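Long-range contacts in poly-beta-hydroxybuterate polymerase (Cupriavidus necator, PDB 5T6O), which is the catalytic domain of a class I polyhydroxybutyrate synthase, probably an acyltransferase, which polymerises hydroxybutyryl units without a template: residues Y22-Q27 and G382-A387; T148-A153 and Y289-L294. The protein carries 1 engineered substitution. All coordinates share one frame; numbering follows the deposited sequence.

Contact 1: Y22-Q27 and G382-A387; sequences YFQLLQ and GRYVKA
Gln24 lays its side-chain amide flat on one face of the Tyr384 ring: the two planes are only 8° apart, and Gln24 CD is 3.4 Å from Tyr384 CD1. The methylene before the amide is centred better still, with Gln24 CG 3.4 Å from the centroid of the Tyr384 ring, a CH-pi contact. Gln24 reaches this place with CG anti to its own carbonyl carbon (chi1 -69°) and an extended chain beyond. Its amide oxygen then accepts a bond from the backbone, Tyr384 N to Gln24 OE1 at 3.1 Å, nearly straight at the hydrogen although the donor stands well above the carbonyl plane. Gln24 OE1 takes a second bond from water 1, which relays to the next peptide N-H, Val385 N. At the other end of the amide, Gln24 NE2 lies 3.3 Å from Arg383 NH1; the close approach of two donors is consistent with the acids they share, Glu19 and Glu378. Beyond the amide, Tyr384 CE2 reaches the strand backbone, 3.5 Å from Phe23 C, and the phenol bonds to Asn20 O. While Phe23 and Leu25 turn to helix 89-108, Gln24 uses the other face, the usual alternation of a beta strand, here 23-28 in the mixed sheet of the alpha/beta-hydrolase fold, with the C-terminal segment opposite the helix.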
loop_
_atom_site.group_PDB
_atom_site.type_symbol
_atom_site.label_atom_id
_atom_site.label_comp_id
_atom_site.label_asym_id
_atom_site.label_seq_id
_atom_site.Cartn_x
_atom_site.Cartn_y
_atom_site.Cartn_z
ATOM N N TYR A 22 3.658 36.430 20.926
ATOM C CA TYR A 22 3.498 35.242 20.100
ATOM C C TYR A 22 4.172 35.346 18.745
ATOM O O TYR A 22 4.535 34.314 18.175
ATOM C CB TYR A 22 2.008 34.948 19.886
ATOM C CG TYR A 22 1.288 34.608 21.162
ATOM C CD1 TYR A 22 0.788 35.608 21.996
ATOM C CD2 TYR A 22 1.114 33.275 21.551
ATOM C CE1 TYR A 22 0.131 35.295 23.179
ATOM C CE2 TYR A 22 0.459 32.955 22.743
ATOM C CZ TYR A 22 -0.027 33.963 23.542
ATOM O OH TYR A 22 -0.682 33.637 24.714
ATOM N N PHE A 23 4.338 36.547 18.196
ATOM C CA PHE A 23 4.847 36.638 16.832
ATOM C C PHE A 23 5.269 38.067 16.514
ATOM O O PHE A 23 4.958 39.016 17.243
ATOM C CB PHE A 23 3.799 36.170 15.818
ATOM C CG PHE A 23 2.722 37.186 15.546
ATOM C CD1 PHE A 23 1.762 37.471 16.501
ATOM C CD2 PHE A 23 2.658 37.838 14.319
ATOM C CE1 PHE A 23 0.769 38.408 16.241
ATOM C CE2 PHE A 23 1.669 38.765 14.052
ATOM C CZ PHE A 23 0.725 39.053 15.006
ATOM N N GLN A 24 6.010 38.191 15.413
ATOM C CA GLN A 24 6.283 39.460 14.751
ATOM C C GLN A 24 5.611 39.464 13.385
ATOM O O GLN A 24 5.661 38.466 12.657
ATOM C CB GLN A 24 7.783 39.682 14.567
ATOM C CG GLN A 24 8.530 39.934 15.862
ATOM C CD GLN A 24 9.995 40.182 15.639
ATOM O OE1 GLN A 24 10.679 39.399 14.960
ATOM N NE2 GLN A 24 10.493 41.297 16.188
ATOM N N LEU A 25 4.983 40.580 13.028
ATOM C CA LEU A 25 4.422 40.726 11.692
ATOM C C LEU A 25 5.467 41.382 10.796
ATOM O O LEU A 25 5.903 42.501 11.076
ATOM C CB LEU A 25 3.145 41.562 11.699
ATOM C CG LEU A 25 2.410 41.533 10.347
ATOM C CD1 LEU A 25 1.870 40.142 10.055
ATOM C CD2 LEU A 25 1.283 42.566 10.337
ATOM N N LEU A 26 5.893 40.675 9.749
ATOM C CA LEU A 26 6.780 41.271 8.756
ATOM C C LEU A 26 5.967 41.848 7.607
ATOM O O LEU A 26 4.927 41.309 7.231
ATOM C CB LEU A 26 7.763 40.244 8.190
ATOM C CG LEU A 26 8.555 39.380 9.182
ATOM C CD1 LEU A 26 9.639 38.567 8.454
ATOM C CD2 LEU A 26 9.160 40.209 10.271
ATOM N N GLN A 27 6.460 42.952 7.045
ATOM C CA GLN A 27 5.935 43.520 5.806
ATOM C C GLN A 27 7.116 43.726 4.877
ATOM O O GLN A 27 8.118 44.320 5.280
ATOM C CB GLN A 27 5.213 44.861 6.019
ATOM C CG GLN A 27 4.670 45.460 4.713
ATOM C CD GLN A 27 3.971 46.798 4.909
ATOM O OE1 GLN A 27 3.599 47.477 3.938
ATOM N NE2 GLN A 27 3.799 47.196 6.163
ATOM N N GLY A 382 13.790 40.069 11.357
ATOM C CA GLY A 382 13.375 40.241 12.737
ATOM C C GLY A 382 14.155 39.359 13.699
ATOM O O GLY A 382 14.796 38.380 13.323
ATOM N N ARG A 383 14.089 39.718 14.981
ATOM C CA ARG A 383 14.869 38.977 15.969
ATOM C C ARG A 383 14.180 37.697 16.451
ATOM O O ARG A 383 14.878 36.792 16.933
ATOM C CB ARG A 383 15.214 39.887 17.162
ATOM C CG ARG A 383 14.061 40.210 18.087
ATOM C CD ARG A 383 14.410 41.380 19.029
ATOM N NE ARG A 383 13.336 41.626 19.989
ATOM C CZ ARG A 383 12.240 42.336 19.730
ATOM N NH1 ARG A 383 12.062 42.905 18.537
ATOM N NH2 ARG A 383 11.316 42.483 20.673
ATOM N N TYR A 384 12.845 37.578 16.343
ATOM C CA TYR A 384 12.209 36.345 16.824
ATOM C C TYR A 384 12.743 35.124 16.088
ATOM O O TYR A 384 13.031 34.094 16.711
ATOM C CB TYR A 384 10.681 36.380 16.683
ATOM C CG TYR A 384 9.939 37.258 17.677
ATOM C CD1 TYR A 384 10.590 38.293 18.356
ATOM C CD2 TYR A 384 8.573 37.064 17.918
ATOM C CE1 TYR A 384 9.908 39.106 19.247
ATOM C CE2 TYR A 384 7.879 37.871 18.821
ATOM C CZ TYR A 384 8.557 38.896 19.471
ATOM O OH TYR A 384 7.890 39.708 20.354
ATOM N N VAL A 385 12.891 35.218 14.763
ATOM C CA VAL A 385 13.272 34.037 13.989
ATOM C C VAL A 385 14.705 33.603 14.301
ATOM O O VAL A 385 15.074 32.454 14.028
ATOM C CB VAL A 385 13.082 34.302 12.479
ATOM C CG1 VAL A 385 14.107 35.321 11.989
ATOM C CG2 VAL A 385 13.162 32.976 11.670
ATOM N N LYS A 386 15.522 34.489 14.890
ATOM C CA LYS A 386 16.899 34.142 15.222
ATOM C C LYS A 386 17.027 33.425 16.561
ATOM O O LYS A 386 18.115 32.932 16.880
ATOM C CB LYS A 386 17.774 35.406 15.238
ATOM C CG LYS A 386 17.797 36.121 13.889
ATOM C CD LYS A 386 18.562 37.458 13.942
ATOM C CE LYS A 386 18.470 38.152 12.586
ATOM N NZ LYS A 386 19.206 39.436 12.530
ATOM N N ALA A 387 15.958 33.360 17.347
ATOM C CA ALA A 387 16.032 32.773 18.678
ATOM C C ALA A 387 16.088 31.255 18.574
ATOM O O ALA A 387 15.270 30.638 17.882
ATOM C CB ALA A 387 14.835 33.204 19.528
HETATM O O HOH W 1 11.458 37.279 13.300
#

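Contact 2: T148-A153 and Y289-L294; sequences TLLDFA and YASTAL
The carboxylate of Asp151 is the flat group that meets the other segment, with Asp151 OD2 3.9 Å from the methyl carbon Ala290 CB. Its other oxygen takes the backbone bond from Ala153 N to Asp151 OD1 (3.0 Å), met on the anti side and 30° out of the carboxylate plane, which defines an Asx turn; Asn248 ND2 donates to the same oxygen. These two bonds limit rotation of the carboxylate, whose CG sits anti to the backbone N (chi1 -176°). The two aromatic rings make no contact across the segments: Leu149 CB covers one face of Phe152 toward its rim, Thr292 OG1 lies similarly over Tyr289, and edge-to-face partners are Tyr245 for Phe152 and Phe301 for Tyr289.

No direct hydrogen bond spans the segments. Apolar contact is made by Asp151 CB on Ala290 CB at 3.8 Å, and by Leu150 CB against Leu294 CD1, also 3.8 Å. Leu150 CD1 rests 3.5 Å from Ser291 OG. Polar groups are joined through water instead: water 4 donates to both Asp151 OD2 and Ala290 O, while water 3 accepts from Asp151 N at 2.8 Å and hydrogen-bonds to Ser291 OG.

The 289-294 segment runs from the end of helix 285-289 through a 3-10 turn toward strand 299-304. The 148-153 loop follows strand 140-146, with Leu150 touching Ser126 of helix 120-134 and Phe152 packed on helix 234-246.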
loop_
_atom_site.group_PDB
_atom_site.type_symbol
_atom_site.label_atom_id
_atom_site.label_comp_id
_atom_site.label_asym_id
_atom_site.label_seq_id
_atom_site.Cartn_x
_atom_site.Cartn_y
_atom_site.Cartn_z
ATOM N N THR A 148 -1.646 21.585 3.397
ATOM C CA THR A 148 -2.336 21.773 4.673
ATOM C C THR A 148 -3.194 20.560 5.003
ATOM O O THR A 148 -3.958 20.089 4.158
ATOM C CB THR A 148 -3.210 23.026 4.611
ATOM O OG1 THR A 148 -2.371 24.172 4.452
ATOM C CG2 THR A 148 -4.091 23.165 5.865
ATOM N N LEU A 149 -3.085 20.065 6.232
ATOM C CA LEU A 149 -4.004 19.047 6.723
ATOM C C LEU A 149 -5.190 19.725 7.397
ATOM O O LEU A 149 -5.009 20.532 8.316
ATOM C CB LEU A 149 -3.304 18.104 7.702
ATOM C CG LEU A 149 -2.259 17.180 7.076
ATOM C CD1 LEU A 149 -1.453 16.457 8.179
ATOM C CD2 LEU A 149 -2.936 16.181 6.138
ATOM N N LEU A 150 -6.393 19.426 6.914
ATOM C CA LEU A 150 -7.627 19.695 7.636
ATOM C C LEU A 150 -8.327 18.405 8.038
ATOM O O LEU A 150 -8.775 18.258 9.190
ATOM C CB LEU A 150 -8.569 20.556 6.780
ATOM C CG LEU A 150 -8.047 21.933 6.361
ATOM C CD1 LEU A 150 -9.100 22.656 5.516
ATOM C CD2 LEU A 150 -7.620 22.779 7.568
ATOM N N ASP A 151 -8.416 17.455 7.107
ATOM C CA ASP A 151 -8.856 16.091 7.388
ATOM C C ASP A 151 -7.609 15.242 7.589
ATOM O O ASP A 151 -6.805 15.082 6.666
ATOM C CB ASP A 151 -9.717 15.559 6.237
ATOM C CG ASP A 151 -10.303 14.178 6.505
ATOM O OD1 ASP A 151 -9.831 13.448 7.409
ATOM O OD2 ASP A 151 -11.249 13.819 5.773
ATOM N N PHE A 152 -7.431 14.718 8.803
ATOM C CA PHE A 152 -6.217 14.004 9.165
ATOM C C PHE A 152 -6.377 12.490 9.048
ATOM O O PHE A 152 -5.539 11.737 9.561
ATOM C CB PHE A 152 -5.777 14.404 10.589
ATOM C CG PHE A 152 -5.258 15.832 10.702
ATOM C CD1 PHE A 152 -6.118 16.916 10.555
ATOM C CD2 PHE A 152 -3.923 16.083 10.983
ATOM C CE1 PHE A 152 -5.647 18.226 10.655
ATOM C CE2 PHE A 152 -3.436 17.396 11.086
ATOM C CZ PHE A 152 -4.300 18.461 10.928
ATOM N N ALA A 153 -7.426 12.024 8.369
ATOM C CA ALA A 153 -7.616 10.587 8.205
ATOM C C ALA A 153 -6.399 9.954 7.543
ATOM O O ALA A 153 -5.777 10.540 6.654
ATOM C CB ALA A 153 -8.875 10.304 7.377
ATOM N N TYR A 289 -6.171 16.804 -0.547
ATOM C CA TYR A 289 -7.330 16.821 -1.437
ATOM C C TYR A 289 -8.629 16.694 -0.659
ATOM O O TYR A 289 -9.663 17.237 -1.075
ATOM C CB TYR A 289 -7.228 15.697 -2.466
ATOM C CG TYR A 289 -8.336 15.736 -3.494
ATOM C CD1 TYR A 289 -8.252 16.587 -4.585
ATOM C CD2 TYR A 289 -9.464 14.932 -3.368
ATOM C CE1 TYR A 289 -9.255 16.643 -5.525
ATOM C CE2 TYR A 289 -10.490 14.983 -4.310
ATOM C CZ TYR A 289 -10.367 15.844 -5.389
ATOM O OH TYR A 289 -11.355 15.922 -6.342
ATOM N N ALA A 290 -8.600 15.962 0.461
ATOM C CA ALA A 290 -9.786 15.795 1.283
ATOM C C ALA A 290 -10.352 17.127 1.775
ATOM O O ALA A 290 -11.528 17.180 2.150
ATOM C CB ALA A 290 -9.470 14.877 2.467
ATOM N N SER A 291 -9.555 18.205 1.781
ATOM C CA SER A 291 -10.118 19.515 2.104
ATOM C C SER A 291 -11.225 19.925 1.140
ATOM O O SER A 291 -12.076 20.737 1.514
ATOM C CB SER A 291 -9.028 20.591 2.110
ATOM O OG SER A 291 -8.044 20.309 3.092
ATOM N N THR A 292 -11.244 19.390 -0.088
ATOM C CA THR A 292 -12.281 19.798 -1.034
ATOM C C THR A 292 -13.667 19.335 -0.608
ATOM O O THR A 292 -14.666 19.839 -1.132
ATOM C CB THR A 292 -12.006 19.262 -2.446
ATOM O OG1 THR A 292 -11.968 17.829 -2.426
ATOM C CG2 THR A 292 -10.696 19.806 -2.996
ATOM N N ALA A 293 -13.752 18.386 0.311
ATOM C CA ALA A 293 -15.039 17.920 0.807
ATOM C C ALA A 293 -15.566 18.758 1.963
ATOM O O ALA A 293 -16.714 18.560 2.371
ATOM C CB ALA A 293 -14.931 16.458 1.254
ATOM N N LEU A 294 -14.756 19.677 2.495
ATOM C CA LEU A 294 -15.058 20.419 3.712
ATOM C C LEU A 294 -15.399 21.879 3.471
ATOM O O LEU A 294 -16.150 22.460 4.253
ATOM C CB LEU A 294 -13.853 20.384 4.666
ATOM C CG LEU A 294 -13.256 19.021 4.976
ATOM C CD1 LEU A 294 -12.040 19.173 5.898
ATOM C CD2 LEU A 294 -14.345 18.164 5.627
HETATM O O HOH W 2 -5.743 21.111 2.400
HETATM O O HOH W 3 -7.341 18.017 4.538
HETATM O O HOH W 4 -12.732 15.229 3.959
#

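In the fold
Contacts 1 and 2 lie on opposite sides of the chain's centre, their own centres 29 Å apart and their nearest atoms about 17 Å apart, so they share no side chain. Both are partly buried. Contact 1 brings the C-terminal region back onto an antiparallel strand near one end of the mixed sheet, whereas contact 2, nested within the chain span closed by contact 1, joins two loops that follow strand 140-146 and helix 285-289. The chemistry differs accordingly: a direct amide-backbone bond, an amide-ring stack and nearby acidic residues in contact 1, against methyl packing and water-mediated polar links in contact 2.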